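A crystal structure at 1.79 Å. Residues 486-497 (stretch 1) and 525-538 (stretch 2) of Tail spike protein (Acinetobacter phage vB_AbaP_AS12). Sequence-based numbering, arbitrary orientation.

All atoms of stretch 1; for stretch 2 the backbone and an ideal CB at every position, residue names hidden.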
# COMPACT_ATOMS: atom_id res chain seq x y z
N SER A 486 28.29 -34.88 10.00
CA SER A 486 28.16 -35.58 11.26
C SER A 486 26.92 -35.12 12.02
O SER A 486 26.72 -33.92 12.23
CB SER A 486 29.40 -35.36 12.14
OG SER A 486 29.14 -35.81 13.45
N ILE A 487 26.11 -36.08 12.45
CA ILE A 487 24.96 -35.75 13.29
C ILE A 487 25.36 -35.49 14.73
O ILE A 487 24.53 -35.08 15.54
CB ILE A 487 23.89 -36.86 13.22
CG1 ILE A 487 24.46 -38.20 13.68
CG2 ILE A 487 23.33 -36.96 11.83
CD1 ILE A 487 23.35 -39.24 13.99
N THR A 488 26.64 -35.68 15.07
CA THR A 488 27.15 -35.28 16.37
C THR A 488 27.39 -33.78 16.46
O THR A 488 27.34 -33.22 17.56
CB THR A 488 28.43 -36.07 16.65
OG1 THR A 488 28.09 -37.46 16.67
CG2 THR A 488 29.07 -35.67 17.97
N ASN A 489 27.60 -33.12 15.33
CA ASN A 489 27.98 -31.71 15.30
C ASN A 489 26.88 -30.82 14.72
O ASN A 489 27.15 -29.86 14.00
CB ASN A 489 29.28 -31.53 14.52
CG ASN A 489 30.41 -32.38 15.06
OD1 ASN A 489 30.46 -32.67 16.26
ND2 ASN A 489 31.33 -32.78 14.18
N LEU A 490 25.62 -31.12 15.06
CA LEU A 490 24.47 -30.32 14.65
C LEU A 490 23.83 -29.60 15.83
O LEU A 490 22.67 -29.15 15.74
CB LEU A 490 23.42 -31.19 13.95
CG LEU A 490 23.89 -31.92 12.69
CD1 LEU A 490 22.78 -32.84 12.15
CD2 LEU A 490 24.32 -30.93 11.62
N ARG A 491 24.56 -29.47 16.94
CA ARG A 491 24.02 -28.83 18.14
C ARG A 491 24.02 -27.31 18.04
O ARG A 491 23.23 -26.65 18.73
CB ARG A 491 24.84 -29.28 19.35
CG ARG A 491 24.84 -30.82 19.47
CD ARG A 491 25.77 -31.29 20.53
NE ARG A 491 25.23 -31.09 21.87
CZ ARG A 491 25.87 -31.49 22.96
NH1 ARG A 491 27.05 -32.09 22.84
NH2 ARG A 491 25.35 -31.30 24.17
N GLY A 492 24.91 -26.75 17.23
CA GLY A 492 24.95 -25.31 17.02
C GLY A 492 24.02 -24.81 15.94
O GLY A 492 23.54 -23.67 16.00
N SER A 493 23.72 -25.65 14.95
CA SER A 493 23.02 -25.21 13.75
C SER A 493 21.55 -25.60 13.73
O SER A 493 20.77 -24.97 13.01
CB SER A 493 23.71 -25.76 12.50
OG SER A 493 23.73 -27.18 12.49
N LEU A 494 21.16 -26.63 14.47
CA LEU A 494 19.78 -27.08 14.50
C LEU A 494 19.35 -27.32 15.95
O LEU A 494 20.16 -27.70 16.79
CB LEU A 494 19.59 -28.36 13.69
CG LEU A 494 19.88 -28.32 12.18
CD1 LEU A 494 19.92 -29.72 11.63
CD2 LEU A 494 18.84 -27.49 11.45
N GLY A 495 18.06 -27.07 16.22
CA GLY A 495 17.48 -27.36 17.52
C GLY A 495 16.74 -28.68 17.48
O GLY A 495 17.35 -29.75 17.27
N ASN A 496 15.43 -28.63 17.67
CA ASN A 496 14.59 -29.80 17.45
C ASN A 496 14.35 -29.92 15.95
O ASN A 496 13.77 -29.01 15.35
CB ASN A 496 13.27 -29.63 18.20
CG ASN A 496 13.47 -29.44 19.69
OD1 ASN A 496 13.82 -30.37 20.40
ND2 ASN A 496 13.24 -28.24 20.16
N ALA A 497 14.80 -31.02 15.35
CA ALA A 497 14.77 -31.17 13.90
C ALA A 497 14.77 -32.64 13.51
O ALA A 497 15.43 -33.46 14.13
CB ALA A 497 15.98 -30.47 13.25
N UNK A 525 16.42 -33.55 19.35
CA UNK A 525 15.83 -32.60 20.27
C UNK A 525 16.92 -31.70 20.83
O UNK A 525 18.09 -32.10 20.94
CB UNK A 525 15.08 -33.32 21.40
N UNK A 526 16.51 -30.51 21.25
CA UNK A 526 17.44 -29.51 21.77
C UNK A 526 16.71 -28.56 22.70
O UNK A 526 15.53 -28.25 22.50
CB UNK A 526 18.10 -28.74 20.63
N UNK A 527 17.45 -28.02 23.67
CA UNK A 527 16.95 -26.83 24.35
C UNK A 527 16.84 -25.67 23.38
O UNK A 527 15.85 -24.94 23.38
CB UNK A 527 17.86 -26.45 25.52
N UNK A 528 17.85 -25.50 22.52
CA UNK A 528 17.89 -24.46 21.48
C UNK A 528 19.23 -24.56 20.77
O UNK A 528 20.26 -24.76 21.42
CB UNK A 528 17.69 -23.06 22.07
N UNK A 529 19.23 -24.44 19.44
CA UNK A 529 20.48 -24.30 18.71
C UNK A 529 21.30 -23.16 19.30
O UNK A 529 20.77 -22.08 19.57
CB UNK A 529 20.22 -24.06 17.22
N UNK A 530 22.58 -23.40 19.54
CA UNK A 530 23.42 -22.38 20.15
C UNK A 530 24.82 -22.91 20.41
O UNK A 530 25.15 -24.05 20.10
CB UNK A 530 22.79 -21.88 21.45
N UNK A 531 25.65 -22.03 21.00
CA UNK A 531 27.01 -22.42 21.35
C UNK A 531 27.02 -23.60 22.31
O UNK A 531 27.91 -24.46 22.23
CB UNK A 531 27.76 -21.24 21.97
N UNK A 532 26.06 -23.65 23.24
CA UNK A 532 25.87 -24.78 24.13
C UNK A 532 24.40 -25.13 24.18
O UNK A 532 23.54 -24.26 24.04
CB UNK A 532 26.41 -24.48 25.53
N UNK A 533 24.10 -26.41 24.39
CA UNK A 533 22.71 -26.87 24.37
C UNK A 533 22.60 -28.24 25.03
O UNK A 533 23.55 -29.03 25.04
CB UNK A 533 22.18 -26.93 22.94
N UNK A 534 21.43 -28.50 25.59
CA UNK A 534 20.98 -29.86 25.89
C UNK A 534 20.48 -30.49 24.60
O UNK A 534 19.81 -29.83 23.80
CB UNK A 534 19.89 -29.87 26.96
N UNK A 535 20.77 -31.77 24.42
CA UNK A 535 20.31 -32.47 23.22
C UNK A 535 19.94 -33.91 23.53
O UNK A 535 20.38 -34.51 24.51
CB UNK A 535 21.39 -32.43 22.13
N UNK A 536 19.11 -34.45 22.64
CA UNK A 536 18.82 -35.88 22.59
C UNK A 536 18.58 -36.25 21.14
O UNK A 536 18.17 -35.41 20.33
CB UNK A 536 17.62 -36.25 23.46
N UNK A 537 18.82 -37.51 20.81
CA UNK A 537 18.55 -38.00 19.47
C UNK A 537 17.95 -39.39 19.54
O UNK A 537 18.35 -40.21 20.36
CB UNK A 537 19.83 -38.01 18.62
N UNK A 538 16.94 -39.61 18.69
CA UNK A 538 16.37 -40.91 18.40
C UNK A 538 16.72 -41.26 16.96
O UNK A 538 16.35 -40.52 16.04
CB UNK A 538 14.86 -40.92 18.63

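Position 525 has extended backbone angles, and its CA-to-CB bond points away overall. Even so, the ideal CB lies 3.4 Å from Asn-496 OD1. Beyond CB the way is not blocked by stretch 1, so many side chains would suit, large ones included. The residue is Trp-525. Asn-496 OD1 sits at the edge of its ring, near the ring plane.

Position 526 points toward stretch 1. Its ideal CB is 3.4 Å from Gly-495 C, which is tight, so a small residue such as alanine, serine or cysteine suits best. The backbone N of 526 is 2.8 Å from Asn-496 OD1, a hydrogen bond open to any residue but proline. The residue is Ser-526. Its chi1 is t, and Ser-526 OG donates to water 1 at 2.7 Å. That water in turn donates to Arg-491 O and Leu-494 O, both at 2.7 Å. A weak bond also runs from Asn-496 ND2 to Ser-526 O, 3.3 Å.

Positions 527 and 528 point away, and stretch 1 sets no limit on either. The residues are Ser-527 and Ala-528. Ser-527 OG accepts from the backbone N of position 534 at 3.0 Å.

Position 529 points toward stretch 1. The ideal CB is 3.6 Å from both Gly-492 O and Leu-494 C. A methyl fits against this turn of backbone; alanine is the simplest choice, and serine is possible. The residue is Ala-529.

Position 530 has phi/psi of 176/-179, a fully extended backbone that glycine adopts readily. A CB here would point away and meet nothing of stretch 1, so the contact itself does not demand glycine. The residue is Gly-530. Gly-530 N gives a weak hydrogen bond to Arg-491 O, 3.4 Å, and Gly-530 O lies 3.3 Å from Gly-492 CA in a CA-H...O contact.

Positions 531 and 532 point away, and polar residues would be as suitable as others. They are Asn-531 and Asn-532.

Position 533 points toward stretch 1, with its ideal CB 4.3 Å from Arg-491 O. The backbone O of 533 accepts from Arg-491 NH2 at 3.0 Å. A small, perhaps polar, residue suits. The residue is Ser-533, with chi1 p. Ser-533 OG is 3.6 Å from Arg-491 CB.

Position 534 points away and leaves room for a large group. It is Tyr-534.

Position 535 points toward stretch 1, its ideal CB 4.1 Å from Arg-491 NE. An acceptor on a short side chain, Asn or Asp, would suit best; a longer one would have to bend. The residue is Asn-535. Asn-535 OD1 accepts from Arg-491 NE at 2.8 Å, while Asn-535 ND2 donates to water 1 at 3.0 Å. Ser-533 OG donates to Asn-535 OD1 at 2.7 Å.

Position 536 is out of reach; it is Ala-536.

Position 537 points toward stretch 1, but nothing of stretch 1 lies within 5.5 Å of its ideal CB. A long side chain with a donor at its end, such as Gln, Lys or Arg, could reach Ile-487 O. The residue is Gln-537, and Gln-537 NE2 donates to Ile-487 O at 2.9 Å.

Position 538 is out of reach; it is Leu-538.

Stretch 2 525-538: WSSAAGNNSYNAQL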
# COMPACT_ATOMS: atom_id res chain seq x y z
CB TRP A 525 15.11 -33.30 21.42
CG TRP A 525 13.85 -34.04 21.08
CD1 TRP A 525 12.61 -33.53 21.02
CD2 TRP A 525 13.72 -35.45 20.81
NE1 TRP A 525 11.69 -34.51 20.72
CE2 TRP A 525 12.35 -35.70 20.58
CE3 TRP A 525 14.61 -36.52 20.72
CZ2 TRP A 525 11.85 -36.98 20.31
CZ3 TRP A 525 14.12 -37.78 20.41
CH2 TRP A 525 12.76 -38.00 20.22
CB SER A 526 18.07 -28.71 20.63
OG SER A 526 18.92 -27.72 21.15
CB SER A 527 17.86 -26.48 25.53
OG SER A 527 19.24 -26.53 25.16
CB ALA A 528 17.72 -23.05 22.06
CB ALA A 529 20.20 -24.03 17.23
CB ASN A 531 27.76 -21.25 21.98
CG ASN A 531 28.11 -20.19 20.96
OD1 ASN A 531 28.27 -20.48 19.78
ND2 ASN A 531 28.25 -18.95 21.43
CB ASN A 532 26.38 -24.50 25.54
CG ASN A 532 27.90 -24.48 25.63
OD1 ASN A 532 28.54 -25.51 25.50
ND2 ASN A 532 28.47 -23.30 25.82
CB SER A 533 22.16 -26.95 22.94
OG SER A 533 23.00 -27.71 22.08
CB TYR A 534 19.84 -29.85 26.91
CG TYR A 534 20.23 -29.34 28.25
CD1 TYR A 534 20.79 -30.18 29.19
CD2 TYR A 534 20.03 -28.00 28.60
CE1 TYR A 534 21.16 -29.71 30.44
CE2 TYR A 534 20.40 -27.54 29.84
CZ TYR A 534 20.96 -28.40 30.75
OH TYR A 534 21.34 -27.98 31.99
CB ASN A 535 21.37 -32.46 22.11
CG ASN A 535 21.64 -31.07 21.57
OD1 ASN A 535 22.55 -30.38 22.02
ND2 ASN A 535 20.84 -30.66 20.61
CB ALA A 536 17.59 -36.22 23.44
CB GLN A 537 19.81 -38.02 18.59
CG GLN A 537 20.39 -36.64 18.28
CD GLN A 537 21.66 -36.72 17.43
OE1 GLN A 537 22.41 -37.68 17.52
NE2 GLN A 537 21.87 -35.72 16.58
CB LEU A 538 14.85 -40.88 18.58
CG LEU A 538 14.03 -42.05 18.02
CD1 LEU A 538 14.48 -43.38 18.59
CD2 LEU A 538 12.54 -41.81 18.28
O HOH W 1 20.98 -27.97 19.37
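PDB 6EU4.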